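Side-chain contacts in PLP-Dependent L-Arginine Hydroxylase MppP (Streptomyces wadayamensis, PDB 6C9B), which uses pyridoxal 5'-phosphate to oxidise L-arginine, acting as an oxidase rather than an oxygenase on an aminotransferase-type scaffold: residues 116-121 / 154-159; 107-112 / 144-149; 50-55 / 258-263; 32-37 / 263-268; 85-90 / 245-250. All coordinates share one frame; numbering follows the deposited sequence.

How the interactions relate
Three contacts close long loops one inside another. From the N terminus, 32-37 meets 263-268 (interaction 4), enclosing 50-55 with 258-263 (interaction 3), which encloses 85-90 with 245-250 (interaction 5). The two outer ones share Arg-263 and tie the N-terminal helices to helix 256-291; interaction 5 packs helix 243-250 against strand 84-87, an end strand of the seven-stranded sheet within the chain. Innermost lie interactions 2 (107-112 with 144-149) and 1 (116-121 with 154-159), whose segments alternate along the chain, so their loops cross. They touch through neighbouring strands 107-112 and 152-156, where Phe-154 N lies 2.7 Å from Ala-109 O.

Interaction 1: residues 116-121 / 154-159; sequences DNIADL and FVTTPN. With EGV ((4S)-5-carbamimidamido-4-hydroxy-2-oxopentanoic acid), chain F.
Of residues 116-121, Ile-118 makes the contact with 154-159, covering Phe-154 and reaching Thr-156. At the start, Asp-116 accepts a hydrogen bond on OD2 from Leu-11 N; with Asp-120 it binds magnesium in another structure of this protein, though no magnesium is bound to this chain here. Asn-117 follows, its ND2 3.2 Å from N04 of the bound EGV. That amide donates instead to Ser-91 OG and to Asp-249 O of the second subunit, which fixes its rotation beside the guanidine end of the product. Ile-118 then turns inward. With CG2 anti to its backbone N, this methyl sits over one face of the Phe-154 ring, 3.9 Å from the ring centroid and 21° off the normal, a CH-pi contact nearest CE1 at 3.7 Å. The other branch ends at CD1, 3.3 Å from Thr-156 OG1, a hydroxyl that shares a hydrogen bond with Thr-114 OG1. The last residue, Leu-121, rests on Met-94 of helix 90-101. The same helix packs on Phe-154 through Met-94 and Leu-97, and Ile-118 also touches Leu-110 and Asp-188, so the contact lies between helices and three adjacent sheet strands, 107-112, 152-156 and 184-188.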
# COMPACT_ATOMS: atom_id res chain seq x y z
N ASP B 116 -5.58 -7.63 14.64
CA ASP B 116 -6.95 -7.13 14.56
C ASP B 116 -7.25 -6.53 13.20
O ASP B 116 -8.44 -6.44 12.84
CB ASP B 116 -7.28 -6.13 15.70
CG ASP B 116 -6.48 -4.80 15.65
OD1 ASP B 116 -5.46 -4.70 14.96
OD2 ASP B 116 -6.92 -3.84 16.34
N ASN B 117 -6.25 -6.19 12.39
CA ASN B 117 -6.63 -5.54 11.16
C ASN B 117 -7.22 -6.55 10.17
O ASN B 117 -7.99 -6.15 9.29
CB ASN B 117 -5.48 -4.73 10.57
CG ASN B 117 -4.55 -5.52 9.76
OD1 ASN B 117 -4.40 -6.72 9.94
ND2 ASN B 117 -3.86 -4.83 8.86
N ILE B 118 -6.95 -7.86 10.34
CA ILE B 118 -7.62 -8.87 9.53
C ILE B 118 -9.13 -8.76 9.73
O ILE B 118 -9.91 -8.67 8.78
CB ILE B 118 -7.11 -10.28 9.87
CG1 ILE B 118 -5.64 -10.45 9.47
CG2 ILE B 118 -7.92 -11.34 9.13
CD1 ILE B 118 -4.96 -11.65 10.10
N ALA B 119 -9.55 -8.75 11.01
CA ALA B 119 -10.96 -8.62 11.33
C ALA B 119 -11.52 -7.31 10.84
O ALA B 119 -12.63 -7.24 10.31
CB ALA B 119 -11.18 -8.74 12.85
N ASP B 120 -10.76 -6.23 11.03
CA ASP B 120 -11.27 -4.91 10.69
C ASP B 120 -11.40 -4.69 9.17
O ASP B 120 -12.35 -4.02 8.71
CB ASP B 120 -10.37 -3.86 11.32
CG ASP B 120 -10.52 -3.80 12.84
OD1 ASP B 120 -11.56 -4.23 13.37
OD2 ASP B 120 -9.64 -3.28 13.50
N LEU B 121 -10.50 -5.28 8.38
CA LEU B 121 -10.61 -5.18 6.93
C LEU B 121 -11.75 -6.04 6.40
O LEU B 121 -12.49 -5.62 5.51
CB LEU B 121 -9.29 -5.58 6.27
CG LEU B 121 -8.15 -4.59 6.53
CD1 LEU B 121 -6.80 -5.20 6.04
CD2 LEU B 121 -8.42 -3.26 5.90
N PHE B 154 -10.58 -18.47 7.65
CA PHE B 154 -9.35 -17.69 7.59
C PHE B 154 -8.49 -18.02 8.81
O PHE B 154 -8.92 -17.81 9.95
CB PHE B 154 -9.67 -16.21 7.55
CG PHE B 154 -8.49 -15.35 7.20
CD1 PHE B 154 -7.43 -15.18 8.09
CD2 PHE B 154 -8.44 -14.69 6.01
CE1 PHE B 154 -6.35 -14.38 7.75
CE2 PHE B 154 -7.37 -13.88 5.69
CZ PHE B 154 -6.32 -13.74 6.56
N VAL B 155 -7.26 -18.48 8.56
CA VAL B 155 -6.35 -18.88 9.64
C VAL B 155 -5.02 -18.15 9.49
O VAL B 155 -4.39 -18.19 8.43
CB VAL B 155 -6.10 -20.40 9.66
CG1 VAL B 155 -5.12 -20.78 10.81
CG2 VAL B 155 -7.40 -21.16 9.83
N THR B 156 -4.62 -17.48 10.56
CA THR B 156 -3.29 -16.89 10.66
C THR B 156 -2.37 -17.94 11.28
O THR B 156 -2.66 -18.44 12.37
CB THR B 156 -3.38 -15.64 11.53
OG1 THR B 156 -4.41 -14.78 11.03
CG2 THR B 156 -2.05 -14.89 11.57
N THR B 157 -1.30 -18.30 10.57
CA THR B 157 -0.40 -19.34 11.09
C THR B 157 1.03 -19.10 10.61
O THR B 157 1.27 -18.95 9.40
CB THR B 157 -0.85 -20.75 10.70
OG1 THR B 157 0.11 -21.68 11.20
CG2 THR B 157 -1.00 -20.92 9.17
N PRO B 158 1.99 -19.00 11.53
CA PRO B 158 1.85 -18.94 12.99
C PRO B 158 0.98 -17.79 13.39
O PRO B 158 0.99 -16.72 12.75
CB PRO B 158 3.28 -18.77 13.49
CG PRO B 158 4.13 -19.29 12.38
CD PRO B 158 3.40 -18.89 11.13
N ASN B 159 0.16 -17.98 14.42
CA ASN B 159 -0.77 -16.92 14.76
C ASN B 159 -0.02 -15.76 15.40
O ASN B 159 1.01 -15.93 16.05
CB ASN B 159 -1.88 -17.40 15.68
CG ASN B 159 -3.09 -16.45 15.70
OD1 ASN B 159 -3.22 -15.52 14.86
ND2 ASN B 159 -3.99 -16.68 16.64
C10 EGV F . 1.97 -6.08 14.62
C02 EGV F . 0.75 -2.57 11.20
C03 EGV F . -1.51 -2.43 10.15
C06 EGV F . 1.06 -4.04 11.43
C07 EGV F . 1.04 -4.27 12.96
C09 EGV F . 1.18 -5.76 13.36
N01 EGV F . -0.67 -2.27 11.29
N04 EGV F . -2.89 -2.12 10.25
N05 EGV F . -1.02 -2.89 9.03
O08 EGV F . 2.30 -4.34 10.94
O11 EGV F . 2.21 -7.25 14.83
O12 EGV F . 2.36 -5.19 15.40
O13 EGV F . 0.68 -6.67 12.71

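Interaction 2: residues 107-112 / 144-149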
# COMPACT_ATOMS: atom_id res chain seq x y z
N ARG B 107 -20.24 -14.48 5.14
CA ARG B 107 -19.70 -14.73 6.48
C ARG B 107 -18.36 -15.46 6.38
O ARG B 107 -18.15 -16.29 5.48
CB ARG B 107 -20.68 -15.57 7.33
CG ARG B 107 -22.13 -15.10 7.27
CD ARG B 107 -22.89 -15.36 8.58
NE ARG B 107 -22.68 -16.70 9.10
CZ ARG B 107 -22.77 -17.04 10.38
NH1 ARG B 107 -22.56 -18.30 10.74
NH2 ARG B 107 -23.05 -16.13 11.31
N VAL B 108 -17.45 -15.14 7.30
CA VAL B 108 -16.10 -15.71 7.33
C VAL B 108 -15.84 -16.24 8.73
O VAL B 108 -16.09 -15.53 9.71
CB VAL B 108 -15.04 -14.66 6.95
CG1 VAL B 108 -13.63 -15.20 7.04
CG2 VAL B 108 -15.31 -14.12 5.58
N ALA B 109 -15.36 -17.48 8.83
CA ALA B 109 -14.87 -18.01 10.10
C ALA B 109 -13.42 -17.57 10.24
O ALA B 109 -12.62 -17.76 9.32
CB ALA B 109 -15.01 -19.53 10.14
N LEU B 110 -13.09 -16.93 11.37
CA LEU B 110 -11.79 -16.32 11.58
C LEU B 110 -11.21 -16.73 12.92
O LEU B 110 -11.92 -16.71 13.94
CB LEU B 110 -11.88 -14.79 11.52
CG LEU B 110 -10.62 -14.00 11.78
CD1 LEU B 110 -9.53 -14.28 10.77
CD2 LEU B 110 -10.95 -12.55 11.74
N VAL B 111 -9.94 -17.13 12.92
CA VAL B 111 -9.31 -17.51 14.19
C VAL B 111 -9.32 -16.33 15.16
O VAL B 111 -9.18 -15.16 14.77
CB VAL B 111 -7.88 -18.04 13.94
CG1 VAL B 111 -6.97 -16.96 13.34
CG2 VAL B 111 -7.30 -18.58 15.24
N HIS B 112 -9.51 -16.64 16.44
CA HIS B 112 -9.67 -15.63 17.47
C HIS B 112 -8.84 -16.10 18.67
O HIS B 112 -9.01 -17.24 19.12
CB HIS B 112 -11.15 -15.51 17.84
CG HIS B 112 -11.44 -14.49 18.90
ND1 HIS B 112 -11.76 -14.83 20.20
CD2 HIS B 112 -11.49 -13.14 18.84
CE1 HIS B 112 -11.98 -13.73 20.89
NE2 HIS B 112 -11.82 -12.69 20.09
N ALA B 144 -20.06 -29.22 10.58
CA ALA B 144 -20.72 -29.04 9.29
C ALA B 144 -21.64 -27.83 9.32
O ALA B 144 -21.84 -27.17 8.30
CB ALA B 144 -21.50 -30.32 8.94
N GLU B 145 -22.21 -27.55 10.49
CA GLU B 145 -23.07 -26.38 10.64
C GLU B 145 -22.29 -25.11 10.40
O GLU B 145 -22.75 -24.20 9.69
CB GLU B 145 -23.69 -26.38 12.04
CG GLU B 145 -24.10 -24.99 12.54
CD GLU B 145 -25.15 -25.04 13.62
OE1 GLU B 145 -25.95 -26.00 13.64
OE2 GLU B 145 -25.18 -24.11 14.46
N LEU B 146 -21.08 -25.02 10.95
CA LEU B 146 -20.26 -23.85 10.70
C LEU B 146 -19.88 -23.76 9.23
O LEU B 146 -20.01 -22.70 8.60
CB LEU B 146 -19.01 -23.89 11.58
CG LEU B 146 -18.03 -22.73 11.33
CD1 LEU B 146 -18.69 -21.38 11.62
CD2 LEU B 146 -16.81 -22.93 12.19
N LEU B 147 -19.39 -24.86 8.66
CA LEU B 147 -18.86 -24.80 7.30
C LEU B 147 -19.95 -24.47 6.30
O LEU B 147 -19.70 -23.76 5.32
CB LEU B 147 -18.17 -26.12 6.94
CG LEU B 147 -16.82 -26.30 7.64
CD1 LEU B 147 -16.34 -27.73 7.54
CD2 LEU B 147 -15.81 -25.34 7.07
N SER B 148 -21.17 -24.93 6.56
CA SER B 148 -22.28 -24.62 5.67
C SER B 148 -22.79 -23.20 5.85
O SER B 148 -23.59 -22.73 5.03
CB SER B 148 -23.43 -25.61 5.90
OG SER B 148 -24.14 -25.30 7.09
N SER B 149 -22.35 -22.49 6.88
CA SER B 149 -22.77 -21.12 7.12
C SER B 149 -21.73 -20.07 6.74
O SER B 149 -22.05 -18.88 6.81
CB SER B 149 -23.14 -20.93 8.59
OG SER B 149 -21.98 -20.98 9.41
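Arg-107 and Ser-149 bring the start of strand 107-112 to the end of helix 144-149, their CA atoms 7.1 Å apart, and two residues further along the strand Ala-109 CA stands 8.0 Å from Leu-146 CA. The polar half of the contact is a side-on grip by the arginine on one serine. NE donates to the backbone oxygen Ser-149 O at 3.2 Å, almost straight at 174°, although it comes from above the carbonyl plane. NH1 donates to Ser-149 OG at 3.0 Å, more bent at 153°. Both acceptors lie in the guanidinium plane, reached because the arginine chain bends at chi2 and again at chi3, bringing its NE edge round to the helix end. Ser-149 OG sits between its own backbone N and carbonyl carbon (chi1 70°), from where it donates back to Leu-146 O at 2.7 Å; the Ser-149 backbone N bonds the same oxygen from the same face. The hydroxyl thus takes one bond and gives one, which holds it in place. Beside this grip, Leu-146 CD2 touches Ala-109 CB at 4.4 Å, a light apolar contact. Helix 144-149 belongs to the beta-alpha-beta crossover from strand 128-133 to the parallel strand 152-156, which spans strand 107-112 between them, and also packs Leu-146 on Val-130 and Leu-147 on helix 168-181.

Interaction 3: residues 50-55 / 258-263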
# COMPACT_ATOMS: atom_id res chain seq x y z
N ALA B 50 20.70 0.06 -10.08
CA ALA B 50 21.06 -0.07 -11.49
C ALA B 50 20.52 -1.37 -12.09
O ALA B 50 20.03 -1.37 -13.23
CB ALA B 50 22.58 -0.00 -11.62
N GLU B 51 20.60 -2.48 -11.35
CA GLU B 51 20.01 -3.73 -11.82
C GLU B 51 18.52 -3.57 -12.09
O GLU B 51 18.00 -4.01 -13.13
CB GLU B 51 20.25 -4.86 -10.81
CG GLU B 51 19.67 -6.20 -11.27
CD GLU B 51 19.67 -7.29 -10.21
OE1 GLU B 51 20.24 -7.08 -9.12
OE2 GLU B 51 19.07 -8.35 -10.48
N SER B 52 17.81 -2.94 -11.15
CA SER B 52 16.37 -2.72 -11.27
C SER B 52 16.01 -1.81 -12.45
O SER B 52 14.91 -1.94 -13.01
CB SER B 52 15.86 -2.12 -9.97
OG SER B 52 16.02 -3.02 -8.91
N GLU B 53 16.88 -0.87 -12.81
CA GLU B 53 16.66 -0.06 -14.00
C GLU B 53 16.87 -0.86 -15.28
O GLU B 53 16.30 -0.51 -16.32
CB GLU B 53 17.63 1.13 -14.02
CG GLU B 53 17.27 2.27 -13.07
CD GLU B 53 18.36 3.32 -13.01
OE1 GLU B 53 19.54 2.96 -13.12
OE2 GLU B 53 18.04 4.51 -12.85
N GLN B 54 17.69 -1.89 -15.25
CA GLN B 54 18.17 -2.52 -16.46
C GLN B 54 17.49 -3.84 -16.79
O GLN B 54 17.52 -4.25 -17.95
CB GLN B 54 19.68 -2.75 -16.36
CG GLN B 54 20.50 -1.46 -16.31
CD GLN B 54 21.94 -1.68 -15.86
OE1 GLN B 54 22.37 -2.81 -15.64
NE2 GLN B 54 22.69 -0.59 -15.71
N ARG B 55 16.91 -4.52 -15.82
CA ARG B 55 16.32 -5.82 -16.07
C ARG B 55 14.81 -5.73 -16.07
O ARG B 55 14.22 -4.85 -15.43
CB ARG B 55 16.76 -6.84 -15.02
CG ARG B 55 18.24 -7.12 -15.00
CD ARG B 55 18.57 -8.17 -13.96
NE ARG B 55 18.06 -9.48 -14.36
CZ ARG B 55 17.78 -10.46 -13.51
NH1 ARG B 55 17.96 -10.29 -12.20
NH2 ARG B 55 17.33 -11.62 -13.96
N ILE B 258 12.58 -3.21 -4.29
CA ILE B 258 12.12 -3.97 -3.13
C ILE B 258 12.17 -5.46 -3.41
O ILE B 258 12.58 -6.25 -2.56
CB ILE B 258 10.71 -3.49 -2.72
CG1 ILE B 258 10.79 -2.08 -2.20
CG2 ILE B 258 10.08 -4.44 -1.70
CD1 ILE B 258 9.44 -1.46 -1.90
N LEU B 259 11.80 -5.87 -4.63
CA LEU B 259 11.88 -7.28 -4.97
C LEU B 259 13.33 -7.76 -4.98
O LEU B 259 13.64 -8.86 -4.51
CB LEU B 259 11.23 -7.51 -6.33
CG LEU B 259 9.72 -7.27 -6.37
CD1 LEU B 259 9.25 -7.16 -7.79
CD2 LEU B 259 9.01 -8.38 -5.62
N ALA B 260 14.23 -6.92 -5.49
CA ALA B 260 15.65 -7.25 -5.43
C ALA B 260 16.11 -7.38 -3.98
O ALA B 260 16.86 -8.29 -3.63
CB ALA B 260 16.47 -6.19 -6.16
N LEU B 261 15.66 -6.47 -3.12
CA LEU B 261 16.03 -6.57 -1.71
C LEU B 261 15.51 -7.86 -1.09
O LEU B 261 16.23 -8.51 -0.32
CB LEU B 261 15.51 -5.35 -0.94
CG LEU B 261 16.32 -4.07 -1.05
CD1 LEU B 261 15.56 -2.92 -0.43
CD2 LEU B 261 17.66 -4.26 -0.33
N ILE B 262 14.27 -8.24 -1.40
CA ILE B 262 13.72 -9.47 -0.86
C ILE B 262 14.54 -10.66 -1.32
O ILE B 262 14.82 -11.60 -0.55
CB ILE B 262 12.25 -9.61 -1.29
CG1 ILE B 262 11.40 -8.57 -0.58
CG2 ILE B 262 11.75 -11.04 -1.02
CD1 ILE B 262 10.00 -8.44 -1.14
N ARG B 263 14.94 -10.64 -2.59
CA ARG B 263 15.78 -11.71 -3.11
C ARG B 263 17.08 -11.81 -2.33
O ARG B 263 17.50 -12.90 -1.93
CB ARG B 263 16.06 -11.44 -4.59
CG ARG B 263 16.90 -12.51 -5.30
CD ARG B 263 17.32 -12.00 -6.66
NE ARG B 263 18.28 -10.89 -6.52
CZ ARG B 263 18.51 -9.98 -7.46
NH1 ARG B 263 17.89 -10.03 -8.63
NH2 ARG B 263 19.38 -9.01 -7.23
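A salt-bridge network of Glu-51, Arg-55 and the buried Arg-263 joins the end of helix 45-54 to the long helix 256-291. Arg-263 meets the carboxylate end-on, NH2 donating to Glu-51 OE1 at 2.8 Å and NH1 to Glu-51 OE2 at 2.8 Å, the carboxylate and guanidinium planes 13° apart, nearly coplanar. The side chains arrive from opposite directions, that of Glu-51 fully extended from a CG anti to its backbone N (chi1 -179°). OE1 uses its syn lone pair, while OE2 also takes Arg-55 NH1 nearly along the C-O axis at 2.8 Å. Two guanidinium groups therefore share one oxygen, and Glu-63 supplies a second carboxylate to both, which probably balances their charge. Alongside, Ser-52 OG lies 4.2 Å from Ala-260 CB, though its hydrogen bond goes to Leu-48 O. Helix 57-71, which carries Glu-63, packs on both segments through Ile-60, and Ser-52 and Ile-258 also touch the second subunit.

Interaction 4: residues 32-37 / 263-268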
# COMPACT_ATOMS: atom_id res chain seq x y z
N GLN B 32 15.68 -4.48 14.99
CA GLN B 32 17.02 -4.75 15.48
C GLN B 32 18.06 -4.33 14.45
O GLN B 32 17.75 -4.01 13.30
CB GLN B 32 17.18 -6.23 15.83
CG GLN B 32 17.09 -7.16 14.61
CD GLN B 32 15.68 -7.67 14.33
OE1 GLN B 32 14.67 -6.98 14.51
NE2 GLN B 32 15.62 -8.92 13.88
N ALA B 33 19.32 -4.34 14.86
CA ALA B 33 20.40 -3.98 13.96
C ALA B 33 20.52 -5.00 12.83
O ALA B 33 20.22 -6.19 13.00
CB ALA B 33 21.73 -3.92 14.72
N LEU B 34 20.97 -4.52 11.68
CA LEU B 34 21.33 -5.41 10.58
C LEU B 34 22.49 -6.30 10.99
O LEU B 34 23.42 -5.86 11.67
CB LEU B 34 21.75 -4.61 9.37
CG LEU B 34 20.66 -3.75 8.72
CD1 LEU B 34 21.26 -2.66 7.86
CD2 LEU B 34 19.75 -4.63 7.91
N SER B 35 22.48 -7.54 10.51
CA SER B 35 23.66 -8.39 10.61
C SER B 35 24.72 -7.91 9.62
O SER B 35 24.42 -7.16 8.69
CB SER B 35 23.31 -9.84 10.33
OG SER B 35 23.02 -9.99 8.94
N PRO B 36 25.98 -8.33 9.79
CA PRO B 36 27.00 -7.96 8.80
C PRO B 36 26.64 -8.35 7.37
O PRO B 36 26.90 -7.59 6.43
CB PRO B 36 28.24 -8.71 9.29
CG PRO B 36 28.02 -8.88 10.76
CD PRO B 36 26.55 -9.09 10.92
N GLY B 37 26.05 -9.52 7.19
CA GLY B 37 25.67 -9.93 5.85
C GLY B 37 24.56 -9.07 5.28
O GLY B 37 24.55 -8.74 4.09
N ARG B 263 14.94 -10.64 -2.59
CA ARG B 263 15.78 -11.71 -3.11
C ARG B 263 17.08 -11.81 -2.33
O ARG B 263 17.50 -12.90 -1.93
CB ARG B 263 16.06 -11.44 -4.59
CG ARG B 263 16.90 -12.51 -5.30
CD ARG B 263 17.32 -12.00 -6.66
NE ARG B 263 18.28 -10.89 -6.52
CZ ARG B 263 18.51 -9.98 -7.46
NH1 ARG B 263 17.89 -10.03 -8.63
NH2 ARG B 263 19.38 -9.01 -7.23
N GLU B 264 17.75 -10.67 -2.10
CA GLU B 264 19.05 -10.69 -1.43
C GLU B 264 18.92 -11.07 0.04
O GLU B 264 19.74 -11.85 0.55
CB GLU B 264 19.74 -9.34 -1.58
CG GLU B 264 20.04 -8.98 -3.02
CD GLU B 264 20.89 -10.03 -3.70
OE1 GLU B 264 21.91 -10.47 -3.11
OE2 GLU B 264 20.52 -10.46 -4.81
N PHE B 265 17.93 -10.53 0.74
CA PHE B 265 17.75 -10.88 2.14
C PHE B 265 17.38 -12.36 2.29
O PHE B 265 17.81 -13.02 3.24
CB PHE B 265 16.68 -9.98 2.79
CG PHE B 265 17.25 -8.72 3.42
CD1 PHE B 265 17.67 -7.67 2.62
CD2 PHE B 265 17.38 -8.62 4.79
CE1 PHE B 265 18.23 -6.52 3.21
CE2 PHE B 265 17.94 -7.48 5.38
CZ PHE B 265 18.35 -6.44 4.59
N SER B 266 16.60 -12.88 1.34
CA SER B 266 16.24 -14.29 1.35
C SER B 266 17.46 -15.17 1.13
O SER B 266 17.60 -16.20 1.78
CB SER B 266 15.20 -14.60 0.27
OG SER B 266 13.96 -14.02 0.58
N ARG B 267 18.36 -14.76 0.23
CA ARG B 267 19.56 -15.56 0.00
C ARG B 267 20.49 -15.54 1.21
O ARG B 267 21.10 -16.56 1.55
CB ARG B 267 20.26 -15.07 -1.26
CG ARG B 267 19.44 -15.38 -2.52
CD ARG B 267 20.01 -14.80 -3.81
NE ARG B 267 19.28 -15.31 -4.98
CZ ARG B 267 19.45 -14.89 -6.23
NH1 ARG B 267 20.35 -13.95 -6.50
NH2 ARG B 267 18.73 -15.42 -7.21
N ASP B 268 20.62 -14.38 1.86
CA ASP B 268 21.42 -14.29 3.07
C ASP B 268 20.83 -15.17 4.17
O ASP B 268 21.56 -15.83 4.92
CB ASP B 268 21.48 -12.83 3.53
CG ASP B 268 22.12 -12.67 4.87
OD1 ASP B 268 23.36 -12.61 4.94
OD2 ASP B 268 21.39 -12.62 5.88
O HOH W 1 21.99 -12.45 8.53
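Leu-34 and Phe-265 cross at about a right angle, CD2 of the leucine resting 4.0 Å from CZ at the edge of the phenylalanine ring, near its plane. Phe-265 holds a chi1 of -91°, away from a staggered value, with CZ the ring atom that meets Leu-34; its ring also meets Trp-223, the two planes at about 45°. One helical turn on, Asp-268 extends toward 32-37 with CG anti to its backbone N (chi1 172°), its two oxygens serving different neighbours. OD1 lies 3.7 Å from Gly-37 CA, against the first turn of helix 36-43. OD2 accepts a hydrogen bond of 2.7 Å from a water, which is also 2.7 Å from Ser-35 OG. Ser-35 is the N-cap of helix 36-43, its hydroxyl capping a backbone N further on in that helix. No direct hydrogen bond crosses the contact: a water links the two polar side chains, and the N-terminal end of helix 36-43 beside Asp-268 would probably favour an ionised carboxylate.

Interaction 5: residues 85-90 / 245-250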
# COMPACT_ATOMS: atom_id res chain seq x y z
N LEU B 85 0.71 -12.59 -6.66
CA LEU B 85 0.55 -11.16 -6.86
C LEU B 85 1.34 -10.42 -5.78
O LEU B 85 1.03 -10.57 -4.59
CB LEU B 85 -0.91 -10.74 -6.83
CG LEU B 85 -1.79 -11.55 -7.79
CD1 LEU B 85 -3.26 -11.17 -7.58
CD2 LEU B 85 -1.37 -11.30 -9.19
N SER B 86 2.33 -9.62 -6.19
CA SER B 86 3.15 -8.89 -5.22
C SER B 86 2.46 -7.57 -4.89
O SER B 86 2.19 -6.76 -5.78
CB SER B 86 4.57 -8.64 -5.74
OG SER B 86 5.21 -9.85 -6.12
N CYS B 87 2.16 -7.38 -3.61
CA CYS B 87 1.43 -6.21 -3.11
C CYS B 87 2.36 -5.38 -2.23
O CYS B 87 3.36 -5.88 -1.70
CB CYS B 87 0.21 -6.63 -2.28
SG CYS B 87 -0.88 -7.75 -3.21
N TYR B 88 2.00 -4.11 -2.04
CA TYR B 88 2.80 -3.25 -1.15
C TYR B 88 2.94 -3.81 0.26
O TYR B 88 3.94 -3.55 0.93
CB TYR B 88 2.20 -1.86 -1.06
CG TYR B 88 2.02 -1.14 -2.37
CD1 TYR B 88 3.12 -0.86 -3.18
CD2 TYR B 88 0.79 -0.71 -2.78
CE1 TYR B 88 2.96 -0.17 -4.39
CE2 TYR B 88 0.63 -0.00 -3.96
CZ TYR B 88 1.72 0.25 -4.75
OH TYR B 88 1.59 0.91 -5.93
N SER B 89 1.96 -4.56 0.74
CA SER B 89 2.03 -5.10 2.08
C SER B 89 1.02 -6.22 2.18
O SER B 89 0.11 -6.33 1.34
CB SER B 89 1.71 -4.07 3.14
OG SER B 89 0.32 -3.73 3.04
N SER B 90 1.15 -7.00 3.24
CA SER B 90 0.16 -8.04 3.49
C SER B 90 -1.20 -7.44 3.77
O SER B 90 -2.22 -8.03 3.40
CB SER B 90 0.63 -8.91 4.65
OG SER B 90 -0.39 -9.74 5.17
N LYS B 245 -8.60 -8.85 -10.60
CA LYS B 245 -9.17 -7.58 -11.06
C LYS B 245 -9.01 -6.50 -10.00
O LYS B 245 -8.57 -5.39 -10.30
CB LYS B 245 -10.64 -7.76 -11.43
CG LYS B 245 -11.45 -6.48 -11.65
CD LYS B 245 -10.85 -5.53 -12.69
CE LYS B 245 -11.89 -4.48 -13.11
NZ LYS B 245 -11.35 -3.10 -13.27
N ILE B 246 -9.30 -6.82 -8.74
CA ILE B 246 -9.21 -5.80 -7.70
C ILE B 246 -7.75 -5.44 -7.45
O ILE B 246 -7.41 -4.26 -7.31
CB ILE B 246 -9.95 -6.24 -6.43
CG1 ILE B 246 -11.45 -6.27 -6.73
CG2 ILE B 246 -9.65 -5.27 -5.26
CD1 ILE B 246 -12.34 -6.86 -5.61
N TYR B 247 -6.86 -6.44 -7.49
CA TYR B 247 -5.42 -6.15 -7.45
C TYR B 247 -5.07 -5.09 -8.48
O TYR B 247 -4.42 -4.08 -8.18
CB TYR B 247 -4.60 -7.42 -7.69
CG TYR B 247 -3.12 -7.19 -7.83
CD1 TYR B 247 -2.55 -6.91 -9.06
CD2 TYR B 247 -2.27 -7.27 -6.73
CE1 TYR B 247 -1.18 -6.70 -9.19
CE2 TYR B 247 -0.91 -7.06 -6.86
CZ TYR B 247 -0.38 -6.78 -8.09
OH TYR B 247 0.98 -6.57 -8.21
N SER B 248 -5.50 -5.30 -9.73
CA SER B 248 -5.11 -4.39 -10.78
C SER B 248 -5.76 -3.01 -10.65
O SER B 248 -5.25 -2.04 -11.23
CB SER B 248 -5.41 -4.99 -12.14
OG SER B 248 -6.81 -4.99 -12.42
N ASP B 249 -6.86 -2.90 -9.91
CA ASP B 249 -7.42 -1.58 -9.62
C ASP B 249 -6.57 -0.81 -8.62
O ASP B 249 -6.59 0.42 -8.62
CB ASP B 249 -8.84 -1.71 -9.06
CG ASP B 249 -9.86 -2.22 -10.07
OD1 ASP B 249 -9.62 -2.13 -11.29
OD2 ASP B 249 -10.94 -2.67 -9.63
N ILE B 250 -5.83 -1.52 -7.78
CA ILE B 250 -5.04 -0.87 -6.72
C ILE B 250 -3.61 -0.62 -7.17
O ILE B 250 -3.03 0.41 -6.80
CB ILE B 250 -5.10 -1.70 -5.42
CG1 ILE B 250 -6.53 -1.65 -4.88
CG2 ILE B 250 -4.12 -1.14 -4.36
CD1 ILE B 250 -6.78 -2.47 -3.68
O HOH W 2 2.93 -9.19 -9.00
O HOH W 3 -0.90 1.83 -6.41
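Tyr-247 packs helix 243-250 against strand 84-87, an end strand of this chain's seven-stranded mixed sheet in the aminotransferase fold, with the short axes 38° apart. Its side chain, CG anti to the backbone N (chi1 173°), reaches toward the strand. Leu-85 covers one ring face: CB sits 4.0 Å from the centroid, 26° off the normal, and CD1 leans on Tyr-247 CB. At the ring edge, Cys-87 SG lies in plane 3.7 Å from Tyr-247 CE2, a sulfur-aromatic contact. The hydroxyl Tyr-247 OH donates to Ser-86 O at 2.7 Å, tilted 29° from the carbonyl plane, a bond that ties the phenol end to the strand backbone. The Ser-86 side chain leaves the strand away from the helix, and its OG is hydrogen-bonded to Glu-61 and His-65. Further on, Tyr-88 packs on Ser-89 of the second subunit and is linked to the helix end by a water that donates to Tyr-88 OH at 2.7 Å and to Ile-250 O at 2.6 Å.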